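PDB 3WQB: aeromonas extracellular serine protease from Aeromonas sobria, which cleaves host plasma proteins as a calcium-binding, kexin- and furin-like serine protease, preferentially cutting after paired basic residues, one of them lysine. Local coordinates for residues D184-D197 / F522-L534. The protein carries 1 engineered substitution. Numbering follows the deposited sequence.
Sequences DPRSANSLDQSQLD and FVRTKGLRDMRML
Arg532 of the P-domain reaches across to Ala188 and Asp197 of the subtilisin domain, at one end of an interface that joins the two domains of this furin-subfamily protease. The methyl CB of Ala188 sits over the centre of one face of the Arg532 guanidinium, 3.4 Å from CZ. Asp197, in the helix that follows Ser190 at the N-cap position, meets the edge of the same group: Arg532 NH1 donates to Asp197 OD2 in a long but nearly straight salt bridge (3.3 Å, 164°), with carboxylate and guanidinium close to coplanar. The Asp197 carboxylate has its stronger partner in Asn252. The arginine chain leaves its strand extended and bends at chi3 (57°), which turns the flat group across Ala188. Its NE and NH2 are held by Ser251 OG and Pro248 O, so the rotation of the group is fixed from several sides.

Beside it, a water accepts from Arg532 N and donates to Arg186 O, linking the backbones where Ser187 passes Met531. Asp530 and Met531 form a G1 bulge opposite Val479, at the corner of the P-domain strand. Farther along, the Pro185 ring lies on an apolar patch: the Pro185 and Leu528 side chains cross at about a right angle, CB against CD2 (3.6 Å), and Pro185 CB also touches Met531 SD, while CG approaches Gly527 O.

Next to the proline, Thr525 turns CG2 to Pro185 CD and its hydroxyl to Asp184. Asp184 OD1 faces the charge of Arg524 only from beyond salt-bridge range, no N-H pointing at it; Arg524 forms its salt bridge with Asp516. Thr525 OG1 donates to Asp184 OD2 over 2.8 Å, arriving from above the carboxylate plane, 49° out of it.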
loop_
_atom_site.group_PDB
_atom_site.type_symbol
_atom_site.label_atom_id
_atom_site.label_comp_id
_atom_site.label_asym_id
_atom_site.label_seq_id
_atom_site.Cartn_x
_atom_site.Cartn_y
_atom_site.Cartn_z
ATOM N N ASP A 184 -1.625 -6.732 15.425
ATOM C CA ASP A 184 -2.471 -5.974 16.332
ATOM C C ASP A 184 -2.910 -4.700 15.639
ATOM O O ASP A 184 -2.128 -4.096 14.910
ATOM C CB ASP A 184 -1.741 -5.648 17.637
ATOM C CG ASP A 184 -1.553 -6.871 18.522
ATOM O OD1 ASP A 184 -0.413 -7.372 18.571
ATOM O OD2 ASP A 184 -2.536 -7.345 19.148
ATOM N N PRO A 185 -4.169 -4.297 15.857
ATOM C CA PRO A 185 -4.705 -3.148 15.151
ATOM C C PRO A 185 -4.025 -1.861 15.582
ATOM O O PRO A 185 -3.571 -1.733 16.725
ATOM C CB PRO A 185 -6.177 -3.139 15.564
ATOM C CG PRO A 185 -6.177 -3.783 16.916
ATOM C CD PRO A 185 -5.134 -4.855 16.823
ATOM N N ARG A 186 -3.935 -0.919 14.659
ATOM C CA ARG A 186 -3.397 0.388 14.988
ATOM C C ARG A 186 -4.379 1.498 14.712
ATOM O O ARG A 186 -5.174 1.413 13.786
ATOM C CB ARG A 186 -2.098 0.629 14.230
ATOM C CG ARG A 186 -0.919 -0.078 14.866
ATOM C CD ARG A 186 0.304 0.051 14.014
ATOM N NE ARG A 186 1.368 -0.824 14.479
ATOM C CZ ARG A 186 2.620 -0.434 14.697
ATOM N NH1 ARG A 186 2.983 0.828 14.483
ATOM N NH2 ARG A 186 3.513 -1.314 15.122
ATOM N N SER A 187 -4.329 2.529 15.546
ATOM C CA SER A 187 -4.980 3.796 15.251
ATOM C C SER A 187 -4.207 4.531 14.143
ATOM O O SER A 187 -2.986 4.393 14.033
ATOM C CB SER A 187 -5.036 4.649 16.518
ATOM O OG SER A 187 -5.411 5.976 16.212
ATOM N N ALA A 188 -4.909 5.301 13.311
ATOM C CA ALA A 188 -4.236 6.081 12.267
ATOM C C ALA A 188 -3.936 7.518 12.713
ATOM O O ALA A 188 -3.375 8.319 11.955
ATOM C CB ALA A 188 -5.063 6.071 10.985
ATOM N N ASN A 189 -4.275 7.817 13.963
ATOM C CA ASN A 189 -4.237 9.185 14.481
ATOM C C ASN A 189 -2.955 9.633 15.182
ATOM O O ASN A 189 -2.892 10.761 15.678
ATOM C CB ASN A 189 -5.445 9.419 15.392
ATOM C CG ASN A 189 -6.752 9.380 14.638
ATOM O OD1 ASN A 189 -6.900 10.020 13.590
ATOM N ND2 ASN A 189 -7.712 8.631 15.166
ATOM N N SER A 190 -1.940 8.774 15.216
ATOM C CA SER A 190 -0.655 9.140 15.804
ATOM C C SER A 190 -0.068 10.342 15.061
ATOM O O SER A 190 -0.366 10.565 13.887
ATOM C CB SER A 190 0.313 7.959 15.782
ATOM O OG SER A 190 0.647 7.604 14.455
ATOM N N LEU A 191 0.763 11.118 15.745
ATOM C CA LEU A 191 1.307 12.332 15.148
ATOM C C LEU A 191 2.162 12.077 13.912
ATOM O O LEU A 191 2.111 12.854 12.959
ATOM C CB LEU A 191 2.087 13.127 16.185
ATOM C CG LEU A 191 1.253 13.841 17.257
ATOM C CD1 LEU A 191 2.184 14.626 18.142
ATOM C CD2 LEU A 191 0.201 14.764 16.648
ATOM N N ASP A 192 2.919 10.983 13.905
ATOM C CA ASP A 192 3.753 10.667 12.749
ATOM C C ASP A 192 2.883 10.454 11.511
ATOM O O ASP A 192 3.227 10.912 10.425
ATOM C CB ASP A 192 4.685 9.461 13.012
ATOM C CG ASP A 192 3.953 8.137 13.036
ATOM O OD1 ASP A 192 3.158 7.913 13.968
ATOM O OD2 ASP A 192 4.170 7.324 12.110
ATOM N N GLN A 193 1.763 9.758 11.687
ATOM C CA GLN A 193 0.851 9.473 10.579
ATOM C C GLN A 193 0.064 10.704 10.157
ATOM O O GLN A 193 -0.129 10.931 8.966
ATOM C CB GLN A 193 -0.102 8.340 10.942
ATOM C CG GLN A 193 0.602 7.036 11.259
ATOM C CD GLN A 193 -0.368 5.938 11.597
ATOM O OE1 GLN A 193 -0.941 5.324 10.705
ATOM N NE2 GLN A 193 -0.570 5.691 12.886
ATOM N N SER A 194 -0.387 11.486 11.134
ATOM C CA SER A 194 -1.085 12.737 10.845
ATOM C C SER A 194 -0.199 13.681 10.035
ATOM O O SER A 194 -0.648 14.279 9.059
ATOM C CB SER A 194 -1.546 13.413 12.141
ATOM O OG SER A 194 -2.186 14.648 11.882
ATOM N N GLN A 195 1.071 13.777 10.416
ATOM C CA GLN A 195 2.008 14.659 9.732
ATOM C C GLN A 195 2.187 14.238 8.276
ATOM O O GLN A 195 2.187 15.084 7.375
ATOM C CB GLN A 195 3.350 14.691 10.457
ATOM C CG GLN A 195 4.349 15.665 9.855
ATOM C CD GLN A 195 5.619 15.763 10.660
ATOM O OE1 GLN A 195 6.288 14.762 10.893
ATOM N NE2 GLN A 195 5.975 16.977 11.078
ATOM N N LEU A 196 2.334 12.939 8.033
ATOM C CA LEU A 196 2.483 12.470 6.657
ATOM C C LEU A 196 1.175 12.605 5.865
ATOM O O LEU A 196 1.194 12.993 4.698
ATOM C CB LEU A 196 3.046 11.045 6.609
ATOM C CG LEU A 196 4.516 10.966 7.031
ATOM C CD1 LEU A 196 4.945 9.526 7.250
ATOM C CD2 LEU A 196 5.433 11.641 6.013
ATOM N N ASP A 197 0.038 12.323 6.501
ATOM C CA ASP A 197 -1.244 12.508 5.820
ATOM C C ASP A 197 -1.438 13.958 5.391
ATOM O O ASP A 197 -1.903 14.212 4.280
ATOM C CB ASP A 197 -2.413 12.067 6.696
ATOM C CG ASP A 197 -2.574 10.552 6.757
ATOM O OD1 ASP A 197 -1.783 9.808 6.129
ATOM O OD2 ASP A 197 -3.516 10.103 7.444
ATOM N N PHE A 522 -0.629 -12.335 29.122
ATOM C CA PHE A 522 -1.660 -11.305 29.221
ATOM C C PHE A 522 -1.889 -10.692 27.842
ATOM O O PHE A 522 -1.036 -10.820 26.963
ATOM C CB PHE A 522 -1.291 -10.232 30.262
ATOM C CG PHE A 522 -0.059 -9.439 29.918
ATOM C CD1 PHE A 522 -0.163 -8.233 29.223
ATOM C CD2 PHE A 522 1.205 -9.882 30.306
ATOM C CE1 PHE A 522 0.976 -7.492 28.905
ATOM C CE2 PHE A 522 2.346 -9.147 29.992
ATOM C CZ PHE A 522 2.231 -7.951 29.291
ATOM N N VAL A 523 -3.034 -10.037 27.666
ATOM C CA VAL A 523 -3.434 -9.484 26.369
ATOM C C VAL A 523 -3.456 -7.958 26.406
ATOM O O VAL A 523 -4.194 -7.357 27.188
ATOM C CB VAL A 523 -4.832 -10.007 25.935
ATOM C CG1 VAL A 523 -5.251 -9.396 24.609
ATOM C CG2 VAL A 523 -4.842 -11.529 25.843
ATOM N N ARG A 524 -2.654 -7.342 25.543
ATOM C CA ARG A 524 -2.592 -5.885 25.451
ATOM C C ARG A 524 -3.771 -5.300 24.663
ATOM O O ARG A 524 -4.257 -4.210 24.978
ATOM C CB ARG A 524 -1.259 -5.450 24.829
ATOM C CG ARG A 524 -0.036 -5.834 25.658
ATOM C CD ARG A 524 1.265 -5.389 25.010
ATOM N NE ARG A 524 1.783 -6.366 24.055
ATOM C CZ ARG A 524 1.849 -6.181 22.740
ATOM N NH1 ARG A 524 1.437 -5.044 22.194
ATOM N NH2 ARG A 524 2.338 -7.141 21.965
ATOM N N THR A 525 -4.226 -6.032 23.647
ATOM C CA THR A 525 -5.279 -5.556 22.749
ATOM C C THR A 525 -6.681 -5.963 23.217
ATOM O O THR A 525 -7.027 -7.147 23.223
ATOM C CB THR A 525 -5.024 -6.035 21.298
ATOM O OG1 THR A 525 -3.797 -5.467 20.824
ATOM C CG2 THR A 525 -6.165 -5.625 20.366
ATOM N N LYS A 526 -7.474 -4.962 23.588
ATOM C CA LYS A 526 -8.852 -5.148 24.033
ATOM C C LYS A 526 -9.780 -5.270 22.838
ATOM O O LYS A 526 -10.862 -5.864 22.923
ATOM C CB LYS A 526 -9.298 -3.952 24.871
ATOM C CG LYS A 526 -8.701 -3.881 26.265
ATOM C CD LYS A 526 -9.542 -2.961 27.141
ATOM C CE LYS A 526 -10.938 -3.538 27.377
ATOM N NZ LYS A 526 -11.965 -2.476 27.552
ATOM N N GLY A 527 -9.346 -4.695 21.722
ATOM C CA GLY A 527 -10.146 -4.658 20.511
ATOM C C GLY A 527 -9.613 -3.600 19.566
ATOM O O GLY A 527 -8.406 -3.412 19.447
ATOM N N LEU A 528 -10.521 -2.907 18.899
ATOM C CA LEU A 528 -10.155 -1.856 17.957
ATOM C C LEU A 528 -10.303 -0.514 18.634
ATOM O O LEU A 528 -11.251 -0.307 19.383
ATOM C CB LEU A 528 -11.063 -1.898 16.726
ATOM C CG LEU A 528 -11.145 -3.203 15.926
ATOM C CD1 LEU A 528 -12.030 -3.000 14.706
ATOM C CD2 LEU A 528 -9.763 -3.700 15.524
ATOM N N ARG A 529 -9.359 0.384 18.367
ATOM C CA ARG A 529 -9.407 1.749 18.887
ATOM C C ARG A 529 -9.116 2.703 17.732
ATOM O O ARG A 529 -7.963 2.835 17.304
ATOM C CB ARG A 529 -8.390 1.949 20.025
ATOM C CG ARG A 529 -8.703 1.203 21.336
ATOM C CD ARG A 529 -10.048 1.631 21.918
ATOM N NE ARG A 529 -10.355 1.001 23.204
ATOM C CZ ARG A 529 -10.975 -0.169 23.343
ATOM N NH1 ARG A 529 -11.356 -0.869 22.279
ATOM N NH2 ARG A 529 -11.220 -0.643 24.552
ATOM N N ASP A 530 -10.169 3.329 17.207
ATOM C CA ASP A 530 -10.066 4.210 16.030
ATOM C C ASP A 530 -9.299 3.539 14.883
ATOM O O ASP A 530 -8.438 4.151 14.243
ATOM C CB ASP A 530 -9.409 5.555 16.378
ATOM C CG ASP A 530 -10.261 6.434 17.280
ATOM O OD1 ASP A 530 -11.497 6.279 17.306
ATOM O OD2 ASP A 530 -9.666 7.306 17.954
ATOM N N MET A 531 -9.594 2.267 14.639
ATOM C CA MET A 531 -8.986 1.598 13.501
ATOM C C MET A 531 -9.633 2.124 12.229
ATOM O O MET A 531 -10.852 2.103 12.099
ATOM C CB MET A 531 -9.133 0.085 13.573
ATOM C CG MET A 531 -8.389 -0.574 12.428
ATOM S SD MET A 531 -8.580 -2.338 12.333
ATOM C CE MET A 531 -8.504 -2.573 10.564
ATOM N N ARG A 532 -8.809 2.596 11.299
ATOM C CA ARG A 532 -9.318 3.227 10.086
ATOM C C ARG A 532 -9.373 2.247 8.919
ATOM O O ARG A 532 -8.472 1.404 8.743
ATOM C CB ARG A 532 -8.493 4.464 9.713
ATOM C CG ARG A 532 -9.167 5.352 8.671
ATOM C CD ARG A 532 -8.366 6.595 8.374
ATOM N NE ARG A 532 -7.026 6.236 7.920
ATOM C CZ ARG A 532 -6.004 7.077 7.837
ATOM N NH1 ARG A 532 -6.157 8.349 8.183
ATOM N NH2 ARG A 532 -4.823 6.637 7.414
ATOM N N MET A 533 -10.455 2.354 8.144
ATOM C CA MET A 533 -10.623 1.576 6.922
ATOM C C MET A 533 -11.171 2.492 5.834
ATOM O O MET A 533 -11.848 3.486 6.130
ATOM C CB MET A 533 -11.575 0.404 7.153
ATOM C CG MET A 533 -11.048 -0.623 8.140
ATOM S SD MET A 533 -12.341 -1.555 8.993
ATOM C CE MET A 533 -12.897 -0.334 10.165
ATOM N N LEU A 534 -10.867 2.176 4.579
ATOM C CA LEU A 534 -11.387 2.944 3.453
ATOM C C LEU A 534 -12.089 2.011 2.470
ATOM O O LEU A 534 -11.684 0.858 2.303
ATOM C CB LEU A 534 -10.253 3.721 2.772
ATOM C CG LEU A 534 -10.654 4.559 1.552
ATOM C CD1 LEU A 534 -9.892 5.860 1.514
ATOM C CD2 LEU A 534 -10.470 3.804 0.231
HETATM O O HOH W 1 -2.732 -8.176 22.028
HETATM O O HOH W 2 -5.948 2.532 11.452
#